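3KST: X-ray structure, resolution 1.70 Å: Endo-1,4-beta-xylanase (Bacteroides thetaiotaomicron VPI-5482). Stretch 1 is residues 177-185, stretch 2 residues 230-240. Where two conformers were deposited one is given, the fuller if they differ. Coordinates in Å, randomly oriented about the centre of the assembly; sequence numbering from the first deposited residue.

Stretch 1, residues 177-185: AEVSWELLQ
Stretch 2 (230-240) VKYSKNPLLQG

Two loop-rich stretches of one chain meet here, burying 378 Å² summed over both sides. Stretch 1 carries a short 3-10 segment beginning at Ser-180, with Leu-183 N donating to Ser-180 O at 3.0 Å; stretch 2 leaves a strand at Lys-231 and continues as turn and loop. The register is set by Trp-181 CA and Pro-236 CA, 7.2 Å apart.

Along stretch 2, Val-230 (phi/psi -115/123) lies out of reach, and contact starts at Lys-231 (-76/139). Its CB points toward stretch 1 and its chain is nearly fully extended (chi1 -75°, m, then t, t, t), which carries the ammonium to Glu-182. Lys-231 NZ donates to Glu-182 OE1 at 3.0 Å in a salt bridge, and weakly to Glu-182 OE2 at 3.3 Å. The carboxylate is held ready for this: Glu-182 is m, t with chi3 -27°, its CB sideways but its end nearer, and OE1 of Glu-182 also accepts from Glu-178 N at 2.8 Å (161°) and Val-179 N at 2.9 Å (171°). The negative charge of the buried acid is matched by the lysine, while two neutral backbone amides donate hydrogen bonds to its OE1. Water 1 adds a second link, accepting from Lys-231 NZ at 2.8 Å and donating to Glu-178 OE2 at 2.9 Å.

Tyr-232 to Asn-235 form a type I turn, with Ser-233 at -67/-27, Lys-234 at -100/21 and Asn-235 N to Tyr-232 O at 3.3 Å. The turn returns the chain toward Trp-181 (chi1 80°, p; chi2 -95°), which has 103 Å² covered. Asn-235 (-61/150; chi1 -79°, m) places CB 3.3 Å from Trp-181 NE1. Water 2 accepts from Trp-181 NE1 and from Asn-235 ND2, each at 3.0 Å, and donates to Glu-182 OE2 at 2.9 Å, so the indole and amide donors are satisfied at one site.

A cis peptide precedes Pro-236 (-84/155, C-gamma endo), whose compact ring lies over one indole face. Pro-236 CB sits 3.6 Å from the centroid of the six-membered ring of Trp-181, 7° off its normal, a CH-pi contact; Pro-236 CD approaches Trp-181 CG at 3.7 Å.

Leu-237 (-75/-31) points sideways and Leu-238 (-151/119) away, neither making contact. Gln-239 (-152/73; t, t, chi3 55°) turns toward stretch 1 again, its long side chain reaching the indole edge: NE2 of Gln-239 is 4.0 Å from Trp-181 CE3 and 3.3 Å from Leu-184 CD1 (Leu-184 chi1 m, chi2 t). Gly-240, at phi 90°, favourable for glycine, ends the stretch beyond contact.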

# COMPACT_ATOMS: atom_id res chain seq x y z
N ALA A 177 -7.30 -8.78 -13.45
CA ALA A 177 -6.15 -9.14 -14.32
C ALA A 177 -6.71 -9.57 -15.69
O ALA A 177 -7.46 -10.56 -15.77
CB ALA A 177 -5.33 -10.22 -13.67
N GLU A 178 -6.37 -8.81 -16.75
CA GLU A 178 -6.96 -8.97 -18.10
C GLU A 178 -5.98 -9.04 -19.28
O GLU A 178 -6.14 -9.84 -20.19
CB GLU A 178 -7.83 -7.74 -18.31
CG GLU A 178 -8.95 -7.55 -17.28
CD GLU A 178 -10.31 -7.72 -17.84
OE1 GLU A 178 -10.92 -8.75 -17.54
OE2 GLU A 178 -10.76 -6.82 -18.59
N VAL A 179 -4.99 -8.15 -19.28
CA VAL A 179 -4.01 -8.04 -20.39
C VAL A 179 -2.77 -8.90 -20.13
O VAL A 179 -2.55 -9.37 -19.02
CB VAL A 179 -3.66 -6.54 -20.68
CG1 VAL A 179 -4.93 -5.75 -20.96
CG2 VAL A 179 -2.90 -5.91 -19.57
N SER A 180 -1.95 -9.06 -21.16
CA SER A 180 -0.79 -9.98 -21.09
C SER A 180 0.15 -9.80 -19.90
O SER A 180 0.41 -10.75 -19.16
CB SER A 180 0.02 -9.91 -22.40
OG SER A 180 1.20 -10.68 -22.26
N TRP A 181 0.64 -8.57 -19.68
CA TRP A 181 1.58 -8.28 -18.58
C TRP A 181 0.99 -8.58 -17.21
O TRP A 181 1.74 -8.87 -16.27
CB TRP A 181 2.11 -6.84 -18.60
CG TRP A 181 1.20 -5.76 -18.03
CD1 TRP A 181 0.33 -4.96 -18.72
CD2 TRP A 181 1.10 -5.36 -16.65
NE1 TRP A 181 -0.32 -4.11 -17.86
CE2 TRP A 181 0.15 -4.31 -16.59
CE3 TRP A 181 1.71 -5.80 -15.46
CZ2 TRP A 181 -0.22 -3.70 -15.38
CZ3 TRP A 181 1.38 -5.18 -14.27
CH2 TRP A 181 0.42 -4.14 -14.24
N GLU A 182 -0.35 -8.51 -17.11
CA GLU A 182 -1.10 -8.81 -15.88
C GLU A 182 -1.43 -10.30 -15.66
O GLU A 182 -2.02 -10.63 -14.65
CB GLU A 182 -2.48 -8.09 -15.92
CG GLU A 182 -2.42 -6.60 -16.05
CD GLU A 182 -3.76 -5.95 -16.31
OE1 GLU A 182 -4.68 -6.60 -16.89
OE2 GLU A 182 -3.86 -4.75 -15.99
N LEU A 183 -1.10 -11.16 -16.63
CA LEU A 183 -1.39 -12.58 -16.60
C LEU A 183 -0.12 -13.44 -16.85
O LEU A 183 -0.14 -14.41 -17.61
CB LEU A 183 -2.50 -12.90 -17.63
CG LEU A 183 -3.84 -12.17 -17.42
CD1 LEU A 183 -4.76 -12.31 -18.62
CD2 LEU A 183 -4.50 -12.66 -16.16
N LEU A 184 0.99 -13.04 -16.22
CA LEU A 184 2.20 -13.84 -16.21
C LEU A 184 2.05 -15.04 -15.24
O LEU A 184 2.55 -16.12 -15.54
CB LEU A 184 3.42 -12.99 -15.88
CG LEU A 184 3.90 -11.94 -16.88
CD1 LEU A 184 4.90 -10.99 -16.22
CD2 LEU A 184 4.52 -12.57 -18.15
N GLN A 185 1.39 -14.85 -14.09
CA GLN A 185 1.17 -15.93 -13.13
C GLN A 185 -0.11 -15.69 -12.34
O GLN A 185 -0.25 -14.63 -11.74
CB GLN A 185 2.37 -16.04 -12.19
CG GLN A 185 2.26 -17.15 -11.19
CD GLN A 185 3.52 -17.34 -10.35
OE1 GLN A 185 4.64 -17.05 -10.80
NE2 GLN A 185 3.36 -17.85 -9.15
N VAL A 230 -10.57 3.05 -17.01
CA VAL A 230 -9.82 2.78 -18.25
C VAL A 230 -8.34 2.68 -17.86
O VAL A 230 -7.78 3.57 -17.25
CB VAL A 230 -10.06 3.80 -19.39
CG1 VAL A 230 -11.56 3.88 -19.72
CG2 VAL A 230 -9.48 5.18 -19.06
N LYS A 231 -7.74 1.54 -18.20
CA LYS A 231 -6.34 1.26 -17.92
C LYS A 231 -5.47 2.03 -18.88
O LYS A 231 -5.83 2.16 -20.06
CB LYS A 231 -6.02 -0.24 -18.05
CG LYS A 231 -6.54 -1.09 -16.88
CD LYS A 231 -6.50 -2.57 -17.20
CE LYS A 231 -7.04 -3.45 -16.06
NZ LYS A 231 -7.10 -4.89 -16.41
N TYR A 232 -4.38 2.57 -18.35
CA TYR A 232 -3.35 3.24 -19.16
C TYR A 232 -2.85 2.24 -20.23
O TYR A 232 -2.54 1.09 -19.89
CB TYR A 232 -2.22 3.68 -18.24
CG TYR A 232 -1.02 4.32 -18.90
CD1 TYR A 232 -1.16 5.34 -19.85
CD2 TYR A 232 0.27 3.94 -18.53
CE1 TYR A 232 -0.03 5.93 -20.45
CE2 TYR A 232 1.39 4.53 -19.08
CZ TYR A 232 1.25 5.52 -20.03
OH TYR A 232 2.42 6.03 -20.56
N SER A 233 -2.80 2.69 -21.48
CA SER A 233 -2.44 1.83 -22.60
C SER A 233 -0.98 1.33 -22.57
O SER A 233 -0.70 0.27 -23.12
CB SER A 233 -2.75 2.53 -23.94
OG SER A 233 -2.82 1.58 -24.99
N LYS A 234 -0.08 2.10 -21.93
CA LYS A 234 1.35 1.74 -21.82
C LYS A 234 1.70 1.11 -20.46
O LYS A 234 2.89 1.14 -20.03
CB LYS A 234 2.30 2.94 -22.05
CG LYS A 234 2.02 3.92 -23.22
CD LYS A 234 2.63 3.51 -24.55
CE LYS A 234 4.17 3.54 -24.54
NZ LYS A 234 4.74 3.63 -25.92
N ASN A 235 0.70 0.56 -19.74
CA ASN A 235 1.03 -0.21 -18.53
C ASN A 235 1.90 -1.42 -18.96
O ASN A 235 1.74 -1.91 -20.09
CB ASN A 235 -0.19 -0.77 -17.79
CG ASN A 235 -0.92 0.24 -16.92
OD1 ASN A 235 -0.39 1.25 -16.45
ND2 ASN A 235 -2.17 -0.09 -16.62
N PRO A 236 2.80 -1.91 -18.08
CA PRO A 236 3.04 -1.43 -16.71
C PRO A 236 3.99 -0.23 -16.55
O PRO A 236 4.84 0.04 -17.42
CB PRO A 236 3.64 -2.65 -16.03
CG PRO A 236 4.36 -3.39 -17.11
CD PRO A 236 3.65 -3.08 -18.41
N LEU A 237 3.81 0.50 -15.46
CA LEU A 237 4.69 1.61 -15.08
C LEU A 237 6.01 1.10 -14.52
O LEU A 237 7.02 1.79 -14.66
CB LEU A 237 4.05 2.52 -14.02
CG LEU A 237 2.99 3.56 -14.40
CD1 LEU A 237 2.14 3.14 -15.57
CD2 LEU A 237 2.15 3.97 -13.15
N LEU A 238 5.99 -0.07 -13.87
CA LEU A 238 7.15 -0.63 -13.18
C LEU A 238 7.03 -2.15 -13.19
O LEU A 238 6.08 -2.68 -12.67
CB LEU A 238 7.17 -0.15 -11.72
CG LEU A 238 8.26 -0.77 -10.80
CD1 LEU A 238 9.61 -0.36 -11.30
CD2 LEU A 238 8.06 -0.41 -9.31
N GLN A 239 8.00 -2.84 -13.79
CA GLN A 239 8.06 -4.30 -13.85
C GLN A 239 9.56 -4.67 -13.94
O GLN A 239 10.08 -5.04 -15.00
CB GLN A 239 7.20 -4.84 -15.00
CG GLN A 239 7.10 -6.36 -15.09
CD GLN A 239 6.19 -6.83 -16.21
OE1 GLN A 239 6.39 -6.46 -17.36
NE2 GLN A 239 5.22 -7.68 -15.89
N GLY A 240 10.23 -4.49 -12.81
CA GLY A 240 11.66 -4.73 -12.65
C GLY A 240 12.41 -3.45 -12.98
O GLY A 240 12.10 -2.82 -14.01
O HOH W 1 -8.71 -4.84 -18.69
O HOH W 2 -2.95 -2.74 -17.91